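Local coordinates for protein cytosol aminopeptidase (Coxiella burnetii, PDB 3IJ3) that probably removes amino acids from the N-termini of peptides, as a manganese-dependent metalloaminopeptidase of the M17 family, at residues A[138-141]-A[142-145]; A[205-208]-A[209-213]; A[380-383]-A[384-388]; A[285-289]-A[290-294]. All coordinates share one frame; numbering follows the deposited sequence.

Interaction 1 (A[138-141]-A[142-145]); sequences YQFN and AYRK
Phe140 and Tyr143, three residues apart round a turn of loop, bring their rings together at a slant. Phe140 CE2 meets the edge of the tyrosine ring in its plane, 3.9 Å from Tyr143 CD2. Different first torsions bring the rings together: the Phe140 ring is carried trans to its own nitrogen (chi1 -175°), whereas the Tyr143 ring swings back beside its nitrogen (chi1 -59°). Ala142 adds a methyl to the same cluster, its CB 4.0 Å from Phe140 CZ. No direct hydrogen bond links the two halves; instead a water bridges the turn, donating to Phe140 O at 2.9 Å and accepting from Tyr143 N at 2.9 Å. This water also lies at the edge of the Tyr143 ring, in its plane. The tyrosine's far end is held by Asp183 through OH. The turn sits at a subunit interface: Arg144 NE bonds Glu413 O of a second subunit, whose Val414 and Val317 pack on Phe140 and Tyr143, respectively. Within its own chain Phe140 leans on Asp175 and Asn178 of helix 157-178, and the loop runs between helix 123-135 and strand 151-154 of the N-terminal domain.

Interaction 2 (A[205-208]-A[209-213]); sequences KIIE and SKDLE
The carbonyl group of Glu208 presents its face to Leu212: Leu212 N lies above the carbonyl plane, 54° out of it, and donates to Glu208 O at 3.0 Å. Leu212 CB comes to 3.5 Å from the same oxygen. The Asp211 carboxylate also reaches across, where OD2 brushes the Ile207 methyl CG2 at 4.1 Å, a glancing contact with no polar content. Farther round, the carboxylate of Glu213 takes Lys210 NZ at OE1 from the syn side, 2.9 Å away and 19° out of plane, a salt bridge within the helix one turn apart. The apolar half of the contact belongs to Ile207 and Leu212. Ile207 CG2, trans to the backbone nitrogen, is 3.9 Å from Leu212 CD1, and this leucine branch also passes 3.6 Å from Ile207 O. Leu232 of the neighbouring strand lies against both residues, with Phe216 also on Ile207 and Pro230 on Leu212. Ile207 bonds Leu232 through the backbone, tying strand 203-208 antiparallel to strand 231-237. The whole is a direct strand-to-helix junction in the mixed sheet of the catalytic domain: the chain turns through Ser209, with its positive phi, and the axes of the short segments 205-208 and 209-213 stand at 78° to each other.

Interaction 3 (A[380-383]-A[384-388]); sequences DSLA and QALID
Leu382 and Leu386 lie side by side on one flank of a helix, pointing the same way, with Leu382 CD1 3.8 Å from Leu386 CD1. Leu382 runs trans to its nitrogen (chi1 177°) and Leu386 stays beside its own (chi1 -74°), which, with the one-turn spacing, brings the two CD1 methyls together. Leu386 CG also covers Leu382 O at 3.5 Å. Behind the side chains, four successive i to i+4 bonds fix the spacing. Gln384 N meets Asp380 O at 2.9 Å. Ala385 N to Ser381 O and Leu386 N to Leu382 O follow, and Ile387 N closes the run on Ala383 O, where Ile387 CG1 packs at 3.3 Å. Farther out, Tyr476 of helix 470-481 and Ala446 of strand 445-454 touch both leucines, and Asp380 OD1 pairs with Arg399 in a salt bridge. This helix links strands 374-377 and 398-399 in a beta-alpha-beta crossover. The chemistry is thus divided: aliphatic carbons close the side turned to the sheet and helix 470-481, backbone bonds satisfy the carbonyls between, and the Asp380-Arg399 salt bridge lies at the first residue of the helix.

Interaction 4 (A[285-289]-A[290-294]); sequences RMIML and QQLPV. With SO4 (sulfate ion), chain H.
Met286 folds its bent chain alongside that of Gln290, one turn on, so that CE reaches 4.0 Å from Gln290 CG, while Met286 O takes the last regular helical bond from Gln290 N at 3.0 Å. The Gln290 amide continues outward to a sulfate, probably from the crystallisation liquor, NE2 donating to O4 at 2.8 Å along a nearly straight path (168°); NE2 is also bonded to Asp165 of helix 157-178. Ile287 follows, its carbonyl receiving Leu292 N at 3.0 Å in the carbonyl plane. With Gln291 at positive phi, this bond and a weak one from Gln291 N to Met288 O make a Schellman motif that ends helix 275-289 before strand 295-305. The apolar contact usual with this cap is present too: Ile287 CG2, trans to its nitrogen, lies 3.9 Å from Leu292 CB and 3.8 Å from Val294 CG2, crossing the valine at about a right angle. Pro293, between Leu292 and Val294, centres an inverse gamma turn. The Met288 side chain touches Val196 and Phe200 of helix 186-200. Leu289 CD1 sits above one face, toward the rim, of the Arg285 guanidinium, whose NH1 is bonded to Thr168 and Thr169.

How the interactions relate
Interaction 4 is the buried one, wedged among helices 157-178, 186-200 and 470-481; interactions 2 and 3 are partly buried, and interaction 1 is a surface turn in the N-terminal domain. Helix 157-178 serves interactions 1 and 4, whose centres are about 29 Å apart, and helix 470-481 serves interactions 3 and 4, with centres about 21 Å apart. All four differ in how the backbone is used: a water bridge in 138-145, a backbone bond across the strand-to-helix junction in 205-213, a regular run in 380-388, a capped end in 285-294. Of the four, interaction 1 alone meets another subunit, and interaction 4 a sulfate. None touches another directly.

Interaction 1 (A[138-141]-A[142-145])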
loop_
_atom_site.group_PDB
_atom_site.type_symbol
_atom_site.label_atom_id
_atom_site.label_comp_id
_atom_site.label_asym_id
_atom_site.label_seq_id
_atom_site.Cartn_x
_atom_site.Cartn_y
_atom_site.Cartn_z
ATOM N N TYR A 138 18.722 6.982 34.921
ATOM C CA TYR A 138 17.664 7.843 34.430
ATOM C C TYR A 138 16.291 7.172 34.311
ATOM O O TYR A 138 16.163 6.069 33.755
ATOM C CB TYR A 138 18.065 8.386 33.042
ATOM C CG TYR A 138 17.039 9.304 32.407
ATOM C CD1 TYR A 138 17.038 10.669 32.658
ATOM C CD2 TYR A 138 16.081 8.802 31.532
ATOM C CE1 TYR A 138 16.088 11.508 32.089
ATOM C CE2 TYR A 138 15.141 9.619 30.943
ATOM C CZ TYR A 138 15.133 10.983 31.219
ATOM O OH TYR A 138 14.178 11.784 30.615
ATOM N N GLN A 139 15.285 7.877 34.826
ATOM C CA GLN A 139 13.895 7.469 34.744
ATOM C C GLN A 139 13.043 8.706 34.449
ATOM O O GLN A 139 13.118 9.706 35.173
ATOM C CB GLN A 139 13.459 6.825 36.064
ATOM C CG GLN A 139 14.143 5.509 36.333
ATOM C CD GLN A 139 13.556 4.795 37.550
ATOM O OE1 GLN A 139 13.681 5.256 38.664
ATOM N NE2 GLN A 139 12.928 3.658 37.319
ATOM N N PHE A 140 12.295 8.687 33.358
ATOM C CA PHE A 140 11.404 9.817 33.031
ATOM C C PHE A 140 10.109 9.559 33.830
ATOM O O PHE A 140 9.354 8.651 33.492
ATOM C CB PHE A 140 11.160 9.862 31.547
ATOM C CG PHE A 140 10.362 11.044 31.110
ATOM C CD1 PHE A 140 10.867 12.333 31.270
ATOM C CD2 PHE A 140 9.129 10.875 30.497
ATOM C CE1 PHE A 140 10.148 13.441 30.867
ATOM C CE2 PHE A 140 8.397 11.976 30.068
ATOM C CZ PHE A 140 8.899 13.265 30.262
ATOM N N ASN A 141 9.852 10.369 34.854
ATOM C CA ASN A 141 8.700 10.140 35.754
ATOM C C ASN A 141 7.647 11.242 35.827
ATOM O O ASN A 141 6.870 11.311 36.794
ATOM C CB ASN A 141 9.223 9.857 37.161
ATOM C CG ASN A 141 9.991 11.032 37.748
ATOM O OD1 ASN A 141 10.264 12.018 37.060
ATOM N ND2 ASN A 141 10.341 10.930 39.032
ATOM N N ALA A 142 7.592 12.084 34.808
ATOM C CA ALA A 142 6.623 13.165 34.780
ATOM C C ALA A 142 5.163 12.700 34.640
ATOM O O ALA A 142 4.254 13.441 34.998
ATOM C CB ALA A 142 6.966 14.152 33.676
ATOM N N TYR A 143 4.945 11.488 34.136
ATOM C CA TYR A 143 3.589 10.993 33.890
ATOM C C TYR A 143 3.228 9.700 34.589
ATOM O O TYR A 143 2.096 9.246 34.467
ATOM C CB TYR A 143 3.350 10.862 32.373
ATOM C CG TYR A 143 3.532 12.171 31.685
ATOM C CD1 TYR A 143 2.466 13.048 31.541
ATOM C CD2 TYR A 143 4.780 12.578 31.265
ATOM C CE1 TYR A 143 2.636 14.277 30.942
ATOM C CE2 TYR A 143 4.951 13.798 30.666
ATOM C CZ TYR A 143 3.880 14.643 30.528
ATOM O OH TYR A 143 4.034 15.862 29.937
ATOM N N ARG A 144 4.166 9.114 35.332
ATOM C CA ARG A 144 3.883 7.918 36.123
ATOM C C ARG A 144 4.838 7.845 37.306
ATOM O O ARG A 144 5.950 8.336 37.231
ATOM C CB ARG A 144 3.992 6.629 35.320
ATOM C CG ARG A 144 5.356 6.301 34.753
ATOM C CD ARG A 144 5.210 5.036 33.915
ATOM N NE ARG A 144 6.437 4.556 33.301
ATOM C CZ ARG A 144 7.114 3.457 33.656
ATOM N NH1 ARG A 144 6.707 2.670 34.653
ATOM N NH2 ARG A 144 8.214 3.143 32.993
ATOM N N LYS A 145 4.392 7.229 38.379
ATOM C CA LYS A 145 5.251 7.062 39.544
ATOM C C LYS A 145 6.202 5.928 39.307
ATOM O O LYS A 145 5.805 4.878 38.809
ATOM C CB LYS A 145 4.473 6.708 40.810
ATOM C CG LYS A 145 3.884 7.856 41.609
ATOM C CD LYS A 145 2.479 8.231 41.242
ATOM C CE LYS A 145 1.911 9.190 42.293
ATOM N NZ LYS A 145 0.457 9.445 42.117
HETATM O O HOH W 1 6.720 9.592 32.930
#

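Interaction 2 (A[205-208]-A[209-213])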
loop_
_atom_site.group_PDB
_atom_site.type_symbol
_atom_site.label_atom_id
_atom_site.label_comp_id
_atom_site.label_asym_id
_atom_site.label_seq_id
_atom_site.Cartn_x
_atom_site.Cartn_y
_atom_site.Cartn_z
ATOM N N LYS A 205 15.945 36.456 23.347
ATOM C CA LYS A 205 14.978 37.197 22.572
ATOM C C LYS A 205 14.066 36.145 21.928
ATOM O O LYS A 205 14.558 35.153 21.426
ATOM C CB LYS A 205 15.724 37.995 21.464
ATOM C CG LYS A 205 14.836 38.595 20.415
ATOM C CD LYS A 205 15.583 39.572 19.515
ATOM C CE LYS A 205 16.634 38.945 18.666
ATOM N NZ LYS A 205 17.200 39.991 17.761
ATOM N N ILE A 206 12.758 36.372 21.956
ATOM C CA ILE A 206 11.785 35.492 21.312
ATOM C C ILE A 206 11.122 36.296 20.203
ATOM O O ILE A 206 10.532 37.361 20.465
ATOM C CB ILE A 206 10.706 35.035 22.290
ATOM C CG1 ILE A 206 11.324 34.376 23.532
ATOM C CG2 ILE A 206 9.689 34.111 21.588
ATOM C CD1 ILE A 206 12.139 33.149 23.256
ATOM N N ILE A 207 11.261 35.802 18.975
ATOM C CA ILE A 207 10.672 36.432 17.807
ATOM C C ILE A 207 9.378 35.657 17.516
ATOM O O ILE A 207 9.400 34.456 17.263
ATOM C CB ILE A 207 11.619 36.440 16.597
ATOM C CG1 ILE A 207 12.935 37.141 16.976
ATOM C CG2 ILE A 207 10.934 37.136 15.376
ATOM C CD1 ILE A 207 13.933 37.286 15.802
ATOM N N GLU A 208 8.244 36.364 17.596
ATOM C CA GLU A 208 6.885 35.772 17.413
ATOM C C GLU A 208 5.974 36.523 16.443
ATOM O O GLU A 208 6.342 37.558 15.887
ATOM C CB GLU A 208 6.122 35.834 18.753
ATOM C CG GLU A 208 6.749 35.155 19.953
ATOM C CD GLU A 208 5.963 35.429 21.239
ATOM O OE1 GLU A 208 4.702 35.300 21.252
ATOM O OE2 GLU A 208 6.607 35.768 22.250
ATOM N N SER A 209 4.776 35.960 16.239
ATOM C CA SER A 209 3.695 36.622 15.531
ATOM C C SER A 209 4.064 37.457 14.334
ATOM O O SER A 209 4.713 36.948 13.430
ATOM C CB SER A 209 2.880 37.427 16.554
ATOM O OG SER A 209 2.418 36.586 17.591
ATOM N N LYS A 210 3.700 38.741 14.315
ATOM C CA LYS A 210 3.924 39.573 13.141
ATOM C C LYS A 210 5.359 39.828 12.783
ATOM O O LYS A 210 5.696 39.902 11.608
ATOM C CB LYS A 210 3.154 40.909 13.249
ATOM C CG LYS A 210 1.628 40.725 13.296
ATOM C CD LYS A 210 1.099 40.064 12.006
ATOM C CE LYS A 210 -0.361 39.620 12.111
ATOM N NZ LYS A 210 -0.758 38.807 10.907
ATOM N N ASP A 211 6.236 39.942 13.767
ATOM C CA ASP A 211 7.625 40.193 13.422
ATOM C C ASP A 211 8.205 38.922 12.790
ATOM O O ASP A 211 9.020 39.001 11.898
ATOM C CB ASP A 211 8.475 40.648 14.637
ATOM C CG ASP A 211 9.672 41.469 14.211
ATOM O OD1 ASP A 211 9.482 42.389 13.362
ATOM O OD2 ASP A 211 10.775 41.231 14.724
ATOM N N LEU A 212 7.783 37.753 13.267
ATOM C CA LEU A 212 8.257 36.500 12.712
ATOM C C LEU A 212 7.738 36.369 11.257
ATOM O O LEU A 212 8.462 36.028 10.333
ATOM C CB LEU A 212 7.728 35.315 13.516
ATOM C CG LEU A 212 8.344 33.981 13.086
ATOM C CD1 LEU A 212 9.762 33.810 13.769
ATOM C CD2 LEU A 212 7.416 32.839 13.411
ATOM N N GLU A 213 6.477 36.662 11.082
ATOM C CA GLU A 213 5.847 36.575 9.765
ATOM C C GLU A 213 6.616 37.414 8.737
ATOM O O GLU A 213 6.840 36.987 7.601
ATOM C CB GLU A 213 4.388 37.001 9.917
ATOM C CG GLU A 213 3.552 36.774 8.726
ATOM C CD GLU A 213 2.089 37.123 8.960
ATOM O OE1 GLU A 213 1.650 37.320 10.124
ATOM O OE2 GLU A 213 1.390 37.158 7.957
#

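Interaction 3 (A[380-383]-A[384-388])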
loop_
_atom_site.group_PDB
_atom_site.type_symbol
_atom_site.label_atom_id
_atom_site.label_comp_id
_atom_site.label_asym_id
_atom_site.label_seq_id
_atom_site.Cartn_x
_atom_site.Cartn_y
_atom_site.Cartn_z
ATOM N N ASP A 380 36.767 20.987 4.948
ATOM C CA ASP A 380 37.391 19.704 5.318
ATOM C C ASP A 380 38.097 19.679 6.681
ATOM O O ASP A 380 38.018 18.672 7.406
ATOM C CB ASP A 380 38.325 19.220 4.216
ATOM C CG ASP A 380 37.582 18.764 2.935
ATOM O OD1 ASP A 380 36.374 18.419 2.964
ATOM O OD2 ASP A 380 38.249 18.745 1.873
ATOM N N SER A 381 38.763 20.762 7.052
ATOM C CA SER A 381 39.464 20.803 8.335
ATOM C C SER A 381 38.504 20.631 9.495
ATOM O O SER A 381 38.797 19.903 10.461
ATOM C CB SER A 381 40.269 22.085 8.472
ATOM O OG SER A 381 41.261 22.161 7.463
ATOM N N LEU A 382 37.348 21.284 9.404
ATOM C CA LEU A 382 36.321 21.159 10.434
ATOM C C LEU A 382 35.822 19.729 10.529
ATOM O O LEU A 382 35.709 19.154 11.632
ATOM C CB LEU A 382 35.160 22.104 10.134
ATOM C CG LEU A 382 33.945 22.064 11.061
ATOM C CD1 LEU A 382 34.370 22.336 12.543
ATOM C CD2 LEU A 382 32.936 23.099 10.532
ATOM N N ALA A 383 35.481 19.142 9.383
ATOM C CA ALA A 383 34.994 17.764 9.388
ATOM C C ALA A 383 36.036 16.793 10.013
ATOM O O ALA A 383 35.702 15.963 10.855
ATOM C CB ALA A 383 34.626 17.318 7.987
ATOM N N GLN A 384 37.289 16.905 9.594
ATOM C CA GLN A 384 38.340 16.022 10.100
ATOM C C GLN A 384 38.545 16.196 11.602
ATOM O O GLN A 384 38.730 15.215 12.315
ATOM C CB GLN A 384 39.653 16.247 9.347
ATOM C CG GLN A 384 39.589 15.922 7.837
ATOM C CD GLN A 384 39.308 14.470 7.542
ATOM O OE1 GLN A 384 38.768 14.142 6.480
ATOM N NE2 GLN A 384 39.662 13.587 8.472
ATOM N N ALA A 385 38.472 17.439 12.081
ATOM C CA ALA A 385 38.663 17.721 13.511
ATOM C C ALA A 385 37.525 17.104 14.338
ATOM O O ALA A 385 37.745 16.568 15.429
ATOM C CB ALA A 385 38.774 19.240 13.748
ATOM N N LEU A 386 36.312 17.143 13.791
ATOM C CA LEU A 386 35.143 16.552 14.477
ATOM C C LEU A 386 35.246 15.024 14.463
ATOM O O LEU A 386 34.862 14.357 15.446
ATOM C CB LEU A 386 33.834 17.046 13.857
ATOM C CG LEU A 386 33.447 18.492 14.201
ATOM C CD1 LEU A 386 32.397 19.128 13.245
ATOM C CD2 LEU A 386 33.000 18.550 15.651
ATOM N N ILE A 387 35.744 14.468 13.350
ATOM C CA ILE A 387 35.970 13.031 13.261
ATOM C C ILE A 387 37.004 12.614 14.323
ATOM O O ILE A 387 36.792 11.630 15.027
ATOM C CB ILE A 387 36.384 12.587 11.847
ATOM C CG1 ILE A 387 35.163 12.668 10.901
ATOM C CG2 ILE A 387 36.943 11.145 11.876
ATOM C CD1 ILE A 387 35.523 12.661 9.429
ATOM N N ASP A 388 38.105 13.359 14.423
ATOM C CA ASP A 388 39.137 13.094 15.455
ATOM C C ASP A 388 38.538 13.141 16.863
ATOM O O ASP A 388 38.819 12.270 17.704
ATOM C CB ASP A 388 40.273 14.121 15.374
ATOM C CG ASP A 388 41.165 13.939 14.145
ATOM O OD1 ASP A 388 41.093 12.869 13.508
ATOM O OD2 ASP A 388 41.961 14.877 13.841
#

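Interaction 4 (A[285-289]-A[290-294])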
loop_
_atom_site.group_PDB
_atom_site.type_symbol
_atom_site.label_atom_id
_atom_site.label_comp_id
_atom_site.label_asym_id
_atom_site.label_seq_id
_atom_site.Cartn_x
_atom_site.Cartn_y
_atom_site.Cartn_z
ATOM N N ARG A 285 24.397 24.912 26.948
ATOM C CA ARG A 285 24.525 24.784 28.395
ATOM C C ARG A 285 25.921 24.338 28.829
ATOM O O ARG A 285 26.485 24.910 29.776
ATOM C CB ARG A 285 23.426 23.878 28.948
ATOM C CG ARG A 285 23.447 23.801 30.468
ATOM C CD ARG A 285 22.205 23.106 30.971
ATOM N NE ARG A 285 22.163 23.160 32.420
ATOM C CZ ARG A 285 22.654 22.228 33.239
ATOM N NH1 ARG A 285 23.208 21.121 32.771
ATOM N NH2 ARG A 285 22.571 22.412 34.549
ATOM N N MET A 286 26.511 23.360 28.132
ATOM C CA MET A 286 27.874 22.916 28.476
ATOM C C MET A 286 28.903 24.022 28.250
ATOM O O MET A 286 29.811 24.221 29.065
ATOM C CB MET A 286 28.262 21.640 27.708
ATOM C CG MET A 286 27.536 20.400 28.171
ATOM S SD MET A 286 27.992 19.945 29.840
ATOM C CE MET A 286 29.748 20.016 29.718
ATOM N N ILE A 287 28.744 24.763 27.160
ATOM C CA ILE A 287 29.633 25.870 26.850
ATOM C C ILE A 287 29.600 26.902 27.990
ATOM O O ILE A 287 30.648 27.375 28.428
ATOM C CB ILE A 287 29.229 26.513 25.515
ATOM C CG1 ILE A 287 29.590 25.582 24.343
ATOM C CG2 ILE A 287 29.906 27.876 25.333
ATOM C CD1 ILE A 287 28.999 26.071 22.989
ATOM N N MET A 288 28.403 27.192 28.495
ATOM C CA MET A 288 28.236 28.174 29.579
ATOM C C MET A 288 28.701 27.640 30.940
ATOM O O MET A 288 29.361 28.359 31.719
ATOM C CB MET A 288 26.773 28.690 29.605
ATOM C CG MET A 288 26.419 29.518 28.335
ATOM S SD MET A 288 24.750 30.237 28.312
ATOM C CE MET A 288 23.675 28.791 28.072
ATOM N N LEU A 289 28.394 26.381 31.218
ATOM C CA LEU A 289 28.836 25.733 32.459
ATOM C C LEU A 289 30.349 25.697 32.583
ATOM O O LEU A 289 30.899 25.859 33.673
ATOM C CB LEU A 289 28.298 24.294 32.549
ATOM C CG LEU A 289 26.847 24.112 32.987
ATOM C CD1 LEU A 289 26.360 22.706 32.719
ATOM C CD2 LEU A 289 26.713 24.482 34.473
ATOM N N GLN A 290 31.012 25.453 31.465
ATOM C CA GLN A 290 32.465 25.337 31.414
ATOM C C GLN A 290 33.163 26.635 31.030
ATOM O O GLN A 290 34.396 26.689 30.910
ATOM C CB GLN A 290 32.821 24.227 30.434
ATOM C CG GLN A 290 32.373 22.849 30.885
ATOM C CD GLN A 290 33.308 22.235 31.913
ATOM O OE1 GLN A 290 34.531 22.343 31.792
ATOM N NE2 GLN A 290 32.743 21.561 32.917
ATOM N N GLN A 291 32.373 27.686 30.872
ATOM C CA GLN A 291 32.860 29.013 30.536
ATOM C C GLN A 291 33.863 29.032 29.391
ATOM O O GLN A 291 34.939 29.611 29.514
ATOM C CB GLN A 291 33.409 29.729 31.802
ATOM C CG GLN A 291 32.289 29.925 32.861
ATOM C CD GLN A 291 32.687 30.749 34.068
ATOM O OE1 GLN A 291 33.843 31.103 34.253
ATOM N NE2 GLN A 291 31.706 31.056 34.905
ATOM N N LEU A 292 33.509 28.401 28.284
ATOM C CA LEU A 292 34.360 28.395 27.108
ATOM C C LEU A 292 34.481 29.858 26.619
ATOM O O LEU A 292 33.475 30.583 26.591
ATOM C CB LEU A 292 33.727 27.514 26.040
ATOM C CG LEU A 292 34.608 27.132 24.862
ATOM C CD1 LEU A 292 35.725 26.201 25.323
ATOM C CD2 LEU A 292 33.760 26.478 23.765
ATOM N N PRO A 293 35.700 30.304 26.236
ATOM C CA PRO A 293 35.914 31.688 25.809
ATOM C C PRO A 293 35.471 31.975 24.373
ATOM O O PRO A 293 36.299 32.203 23.465
ATOM C CB PRO A 293 37.422 31.877 26.000
ATOM C CG PRO A 293 37.984 30.529 25.747
ATOM C CD PRO A 293 36.969 29.544 26.249
ATOM N N VAL A 294 34.153 31.955 24.203
ATOM C CA VAL A 294 33.517 32.224 22.932
ATOM C C VAL A 294 32.330 33.155 23.142
ATOM O O VAL A 294 31.874 33.353 24.275
ATOM C CB VAL A 294 32.994 30.933 22.247
ATOM C CG1 VAL A 294 34.156 29.976 21.957
ATOM C CG2 VAL A 294 31.891 30.222 23.090
HETATM S S SO4 H . 35.955 20.981 35.187
HETATM O O1 SO4 H . 36.279 20.309 36.448
HETATM O O2 SO4 H . 35.962 22.431 35.390
HETATM O O3 SO4 H . 36.962 20.655 34.187
HETATM O O4 SO4 H . 34.640 20.558 34.728
#